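Lipase (Rhizopus niveus, PDB 1LGY) hydrolyses the ester bonds of triacylglycerols and their partial glycerides with a strong preference for the 1 and 3 positions, releasing fatty acids. Local coordinates at residues Gly65-Ser70 / Phe124-Glu129; Leu78-Thr83 / Leu152-Asp157. All blocks are in the same frame, centred on the assembly; numbering follows the deposited sequence.

Interaction 1. Residues Gly65-Ser70 / Phe124-Glu129; sequences GYVLRS and FPVVQE
With chi1 at 175°, V67 sets CG1 anti to its own backbone N and CG2 anti to its carbonyl carbon, and the two methyls diverge from a CB directed at the helix: CG1 of V67 meets V126 alone, while CG2 of V67 sits between V126 CG1 and V127 CG2. V126 repeats the torsion (chi1 180°), and its CG1 arrives 4.1 Å from V67 CG1. The same methyl of V126 is equally near V67 CB and V67 CG2, which places it against the branch point of V67 and not at one methyl alone. These two side chains run past one another, pointing opposite ways. V127 comes in at a slant instead: its CG2, the methyl anti to the carbonyl carbon, lies 4.1 Å from V67 CG2. No hydrogen bond spans the two segments, and the contact is wholly apolar. The backbones come nearest at the same place, where CA of V67 and CA of V127 are 7.1 Å apart. This is helix-on-sheet packing in an alpha/beta-hydrolase fold: helix 110-133 lies against strand 63-70, next to last in the mixed central sheet. Beyond their shared contact with V67, V126 also reaches I53 on the outermost strand 51-58, whereas V127 extends to L158 of helix 146-161. V67 and V127 are buried; V126 is partly exposed. Nearer the end of the strand, R69 NE forms a salt bridge with D71, and R69 NH1 is hydrogen-bonded to Q130 on the same helix.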
loop_
_atom_site.group_PDB
_atom_site.type_symbol
_atom_site.label_atom_id
_atom_site.label_comp_id
_atom_site.label_asym_id
_atom_site.label_seq_id
_atom_site.Cartn_x
_atom_site.Cartn_y
_atom_site.Cartn_z
ATOM N N GLY A 65 11.700 1.546 -2.778
ATOM C CA GLY A 65 10.673 0.956 -3.590
ATOM C C GLY A 65 11.257 0.319 -4.817
ATOM O O GLY A 65 12.462 0.384 -5.033
ATOM N N TYR A 66 10.455 -0.281 -5.665
ATOM C CA TYR A 66 10.991 -0.793 -6.906
ATOM C C TYR A 66 9.977 -0.994 -7.999
ATOM O O TYR A 66 8.798 -1.163 -7.716
ATOM C CB TYR A 66 11.670 -2.101 -6.660
ATOM C CG TYR A 66 10.808 -3.239 -6.146
ATOM C CD1 TYR A 66 10.106 -4.058 -7.037
ATOM C CD2 TYR A 66 10.771 -3.504 -4.778
ATOM C CE1 TYR A 66 9.364 -5.149 -6.566
ATOM C CE2 TYR A 66 10.035 -4.599 -4.298
ATOM C CZ TYR A 66 9.344 -5.399 -5.203
ATOM O OH TYR A 66 8.580 -6.437 -4.741
ATOM N N VAL A 67 10.362 -0.983 -9.276
ATOM C CA VAL A 67 9.404 -1.281 -10.347
ATOM C C VAL A 67 9.788 -2.691 -10.799
ATOM O O VAL A 67 10.966 -3.033 -10.951
ATOM C CB VAL A 67 9.548 -0.260 -11.498
ATOM C CG1 VAL A 67 8.631 -0.664 -12.625
ATOM C CG2 VAL A 67 9.122 1.144 -11.045
ATOM N N LEU A 68 8.802 -3.548 -10.988
ATOM C CA LEU A 68 9.116 -4.917 -11.351
ATOM C C LEU A 68 8.223 -5.303 -12.516
ATOM O O LEU A 68 7.064 -4.920 -12.459
ATOM C CB LEU A 68 8.846 -5.755 -10.119
ATOM C CG LEU A 68 8.980 -7.264 -10.221
ATOM C CD1 LEU A 68 10.391 -7.700 -9.931
ATOM C CD2 LEU A 68 8.085 -7.915 -9.179
ATOM N N ARG A 69 8.654 -5.949 -13.601
ATOM C CA ARG A 69 7.735 -6.431 -14.640
ATOM C C ARG A 69 7.733 -7.958 -14.657
ATOM O O ARG A 69 8.690 -8.649 -14.301
ATOM C CB ARG A 69 8.167 -5.902 -15.985
ATOM C CG ARG A 69 7.185 -6.147 -17.102
ATOM C CD ARG A 69 7.868 -5.810 -18.373
ATOM N NE ARG A 69 8.870 -6.810 -18.678
ATOM C CZ ARG A 69 10.061 -6.455 -19.128
ATOM N NH1 ARG A 69 10.401 -5.198 -19.342
ATOM N NH2 ARG A 69 10.990 -7.371 -19.280
ATOM N N SER A 70 6.603 -8.556 -14.998
ATOM C CA SER A 70 6.419 -10.010 -15.017
ATOM C C SER A 70 5.688 -10.224 -16.317
ATOM O O SER A 70 4.501 -9.879 -16.424
ATOM C CB SER A 70 5.505 -10.523 -13.933
ATOM O OG SER A 70 5.089 -11.860 -14.179
ATOM N N PHE A 124 8.190 7.271 -11.646
ATOM C CA PHE A 124 7.221 7.609 -12.663
ATOM C C PHE A 124 7.669 7.553 -14.117
ATOM O O PHE A 124 6.900 6.974 -14.886
ATOM C CB PHE A 124 6.642 8.993 -12.274
ATOM C CG PHE A 124 5.288 9.269 -12.909
ATOM C CD1 PHE A 124 5.213 9.818 -14.184
ATOM C CD2 PHE A 124 4.145 8.952 -12.214
ATOM C CE1 PHE A 124 3.974 10.045 -14.765
ATOM C CE2 PHE A 124 2.912 9.182 -12.796
ATOM C CZ PHE A 124 2.815 9.727 -14.077
ATOM N N PRO A 125 8.809 8.024 -14.630
ATOM C CA PRO A 125 9.222 7.764 -15.998
ATOM C C PRO A 125 9.492 6.291 -16.213
ATOM O O PRO A 125 9.347 5.841 -17.345
ATOM C CB PRO A 125 10.459 8.590 -16.221
ATOM C CG PRO A 125 10.468 9.535 -15.067
ATOM C CD PRO A 125 9.876 8.731 -13.944
ATOM N N VAL A 126 9.894 5.514 -15.195
ATOM C CA VAL A 126 10.110 4.086 -15.458
ATOM C C VAL A 126 8.813 3.322 -15.724
ATOM O O VAL A 126 8.794 2.443 -16.584
ATOM C CB VAL A 126 10.816 3.457 -14.296
ATOM C CG1 VAL A 126 11.024 1.966 -14.591
ATOM C CG2 VAL A 126 12.203 4.077 -14.124
ATOM N N VAL A 127 7.735 3.647 -15.008
ATOM C CA VAL A 127 6.424 3.000 -15.190
ATOM C C VAL A 127 5.846 3.335 -16.577
ATOM O O VAL A 127 5.338 2.487 -17.318
ATOM C CB VAL A 127 5.462 3.489 -14.051
ATOM C CG1 VAL A 127 4.034 3.117 -14.359
ATOM C CG2 VAL A 127 5.843 2.845 -12.741
ATOM N N GLN A 128 5.915 4.621 -16.899
ATOM C CA GLN A 128 5.493 5.147 -18.180
ATOM C C GLN A 128 6.119 4.449 -19.362
ATOM O O GLN A 128 5.412 4.003 -20.260
ATOM C CB GLN A 128 5.818 6.589 -18.240
ATOM C CG GLN A 128 4.839 7.400 -17.441
ATOM C CD GLN A 128 4.928 8.843 -17.888
ATOM O OE1 GLN A 128 6.006 9.425 -17.853
ATOM N NE2 GLN A 128 3.851 9.516 -18.279
ATOM N N GLU A 129 7.437 4.274 -19.274
ATOM C CA GLU A 129 8.255 3.530 -20.222
ATOM C C GLU A 129 7.850 2.061 -20.335
ATOM O O GLU A 129 7.771 1.483 -21.432
ATOM C CB GLU A 129 9.641 3.717 -19.706
ATOM C CG GLU A 129 10.850 3.323 -20.509
ATOM C CD GLU A 129 12.110 3.579 -19.689
ATOM O OE1 GLU A 129 12.441 4.761 -19.516
ATOM O OE2 GLU A 129 12.726 2.604 -19.213
#

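Interaction 2. Residues Leu78-Thr83 / Leu152-Asp157; sequences LVFRGT and LLAGMD
A154 presents its single methyl to two side chains of the strand, F80 and L78, and their different approaches define the contact. The F80 ring meets it obliquely, through two of its carbons: CE1 of F80 is 3.6 Å from CB of A154, and CZ of F80 is 3.8 Å from the same carbon. That position follows from a chi1 of -61°, which puts CG of F80 anti to the carbonyl carbon and beside the backbone N. L78 supplies one branch, its CD1 standing 4.0 Å from A154 CB. L78 and F80, two residues apart, both direct their CB toward the helix. The nearest CA atoms, those of L78 and A154, are 8.7 Å apart. V141 of strand 138-144 touches all three residues, and Y123 of helix 110-133 touches both L78 and A154, extending this buried apolar patch. Helix 146-161 follows S145, the catalytic nucleophile, and F80 also packs on the residues of the GxSxG sequence. This is helix-on-sheet packing of the alpha/beta-hydrolase fold, beside a strand-to-helix turn at S145 that is consistent with the nucleophile elbow.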
loop_
_atom_site.group_PDB
_atom_site.type_symbol
_atom_site.label_atom_id
_atom_site.label_comp_id
_atom_site.label_asym_id
_atom_site.label_seq_id
_atom_site.Cartn_x
_atom_site.Cartn_y
_atom_site.Cartn_z
ATOM N N LEU A 78 4.474 -1.833 -8.681
ATOM C CA LEU A 78 5.193 -0.701 -8.134
ATOM C C LEU A 78 5.114 -1.014 -6.640
ATOM O O LEU A 78 3.998 -1.174 -6.134
ATOM C CB LEU A 78 4.463 0.542 -8.390
ATOM C CG LEU A 78 5.099 1.911 -8.605
ATOM C CD1 LEU A 78 3.970 2.905 -8.345
ATOM C CD2 LEU A 78 6.317 2.186 -7.734
ATOM N N VAL A 79 6.240 -1.162 -5.902
ATOM C CA VAL A 79 6.161 -1.621 -4.515
ATOM C C VAL A 79 6.884 -0.637 -3.655
ATOM O O VAL A 79 7.987 -0.242 -3.997
ATOM C CB VAL A 79 6.810 -3.035 -4.402
ATOM C CG1 VAL A 79 6.928 -3.524 -2.966
ATOM C CG2 VAL A 79 5.931 -4.014 -5.179
ATOM N N PHE A 80 6.327 -0.272 -2.511
ATOM C CA PHE A 80 6.997 0.664 -1.597
ATOM C C PHE A 80 7.162 0.151 -0.179
ATOM O O PHE A 80 6.505 -0.789 0.257
ATOM C CB PHE A 80 6.251 1.970 -1.422
ATOM C CG PHE A 80 6.048 2.817 -2.654
ATOM C CD1 PHE A 80 4.948 2.578 -3.460
ATOM C CD2 PHE A 80 6.965 3.829 -2.970
ATOM C CE1 PHE A 80 4.758 3.350 -4.594
ATOM C CE2 PHE A 80 6.745 4.589 -4.115
ATOM C CZ PHE A 80 5.648 4.351 -4.927
ATOM N N ARG A 81 8.072 0.833 0.542
ATOM C CA ARG A 81 8.207 0.670 1.994
ATOM C C ARG A 81 8.871 1.921 2.569
ATOM O O ARG A 81 9.667 2.569 1.896
ATOM C CB ARG A 81 9.091 -0.499 2.384
ATOM C CG ARG A 81 10.557 -0.340 2.029
ATOM C CD ARG A 81 11.368 -1.340 2.776
ATOM N NE ARG A 81 12.717 -0.862 2.782
ATOM C CZ ARG A 81 13.199 -0.401 3.919
ATOM N NH1 ARG A 81 12.496 -0.365 5.038
ATOM N NH2 ARG A 81 14.432 0.032 3.961
ATOM N N GLY A 82 8.494 2.326 3.782
ATOM C CA GLY A 82 9.279 3.311 4.467
ATOM C C GLY A 82 10.213 2.539 5.382
ATOM O O GLY A 82 10.602 1.383 5.169
ATOM N N THR A 83 10.609 3.282 6.397
ATOM C CA THR A 83 11.390 2.756 7.483
ATOM C C THR A 83 10.730 1.584 8.165
ATOM O O THR A 83 9.575 1.660 8.596
ATOM C CB THR A 83 11.625 3.885 8.534
ATOM O OG1 THR A 83 12.289 3.314 9.643
ATOM C CG2 THR A 83 10.343 4.474 9.089
ATOM N N LEU A 152 -0.897 4.497 -2.026
ATOM C CA LEU A 152 -2.149 5.127 -2.331
ATOM C C LEU A 152 -1.927 6.440 -3.045
ATOM O O LEU A 152 -2.626 6.674 -4.021
ATOM C CB LEU A 152 -2.928 5.317 -1.071
ATOM C CG LEU A 152 -4.235 6.092 -1.234
ATOM C CD1 LEU A 152 -5.164 5.427 -2.210
ATOM C CD2 LEU A 152 -4.880 6.184 0.112
ATOM N N LEU A 153 -0.932 7.244 -2.665
ATOM C CA LEU A 153 -0.651 8.515 -3.321
ATOM C C LEU A 153 -0.057 8.248 -4.679
ATOM O O LEU A 153 -0.168 9.097 -5.568
ATOM C CB LEU A 153 0.353 9.331 -2.537
ATOM C CG LEU A 153 -0.139 9.838 -1.177
ATOM C CD1 LEU A 153 1.017 10.174 -0.247
ATOM C CD2 LEU A 153 -0.999 11.050 -1.434
ATOM N N ALA A 154 0.591 7.086 -4.846
ATOM C CA ALA A 154 1.253 6.744 -6.093
ATOM C C ALA A 154 0.194 6.353 -7.116
ATOM O O ALA A 154 0.228 6.823 -8.260
ATOM C CB ALA A 154 2.218 5.560 -5.893
ATOM N N GLY A 155 -0.791 5.528 -6.715
ATOM C CA GLY A 155 -1.821 5.082 -7.632
ATOM C C GLY A 155 -2.728 6.257 -7.918
ATOM O O GLY A 155 -3.354 6.308 -8.965
ATOM N N MET A 156 -2.858 7.204 -6.987
ATOM C CA MET A 156 -3.712 8.349 -7.308
ATOM C C MET A 156 -3.066 9.317 -8.265
ATOM O O MET A 156 -3.774 9.973 -9.004
ATOM C CB MET A 156 -4.107 9.139 -6.057
ATOM C CG MET A 156 -5.076 8.392 -5.198
ATOM S SD MET A 156 -6.583 8.167 -6.139
ATOM C CE MET A 156 -6.620 6.417 -6.255
ATOM N N ASP A 157 -1.747 9.430 -8.284
ATOM C CA ASP A 157 -0.991 10.360 -9.100
ATOM C C ASP A 157 -0.776 9.757 -10.451
ATOM O O ASP A 157 -0.662 10.491 -11.417
ATOM C CB ASP A 157 0.358 10.621 -8.456
ATOM C CG ASP A 157 1.199 11.676 -9.133
ATOM O OD1 ASP A 157 0.773 12.829 -9.166
ATOM O OD2 ASP A 157 2.279 11.342 -9.595
#

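Overall arrangement
Interactions 1 and 2 involve neighbouring antiparallel strands of one sheet, 63-70 and 75-81, and their centres lie 12 Å apart. The strands are joined by a probable hydrogen bond from Y66 N to V79 O at 3.0 Å. A second link runs between the helices, where the F124 ring packs against the D157 carboxylate, with F124 CE2 3.9 Å from D157 OD2. The segments of the two interactions alternate along the chain, so two consecutive strands are matched in order by helices 110-133 and 146-161. Interaction 2 is the more central, about 6 Å from the chain centre against 16 Å for interaction 1. It also lies nearer the active site: the F80 side chain is about 9 Å from that of S145, whereas interaction 1 lies away from the triad S145, D204 and H257.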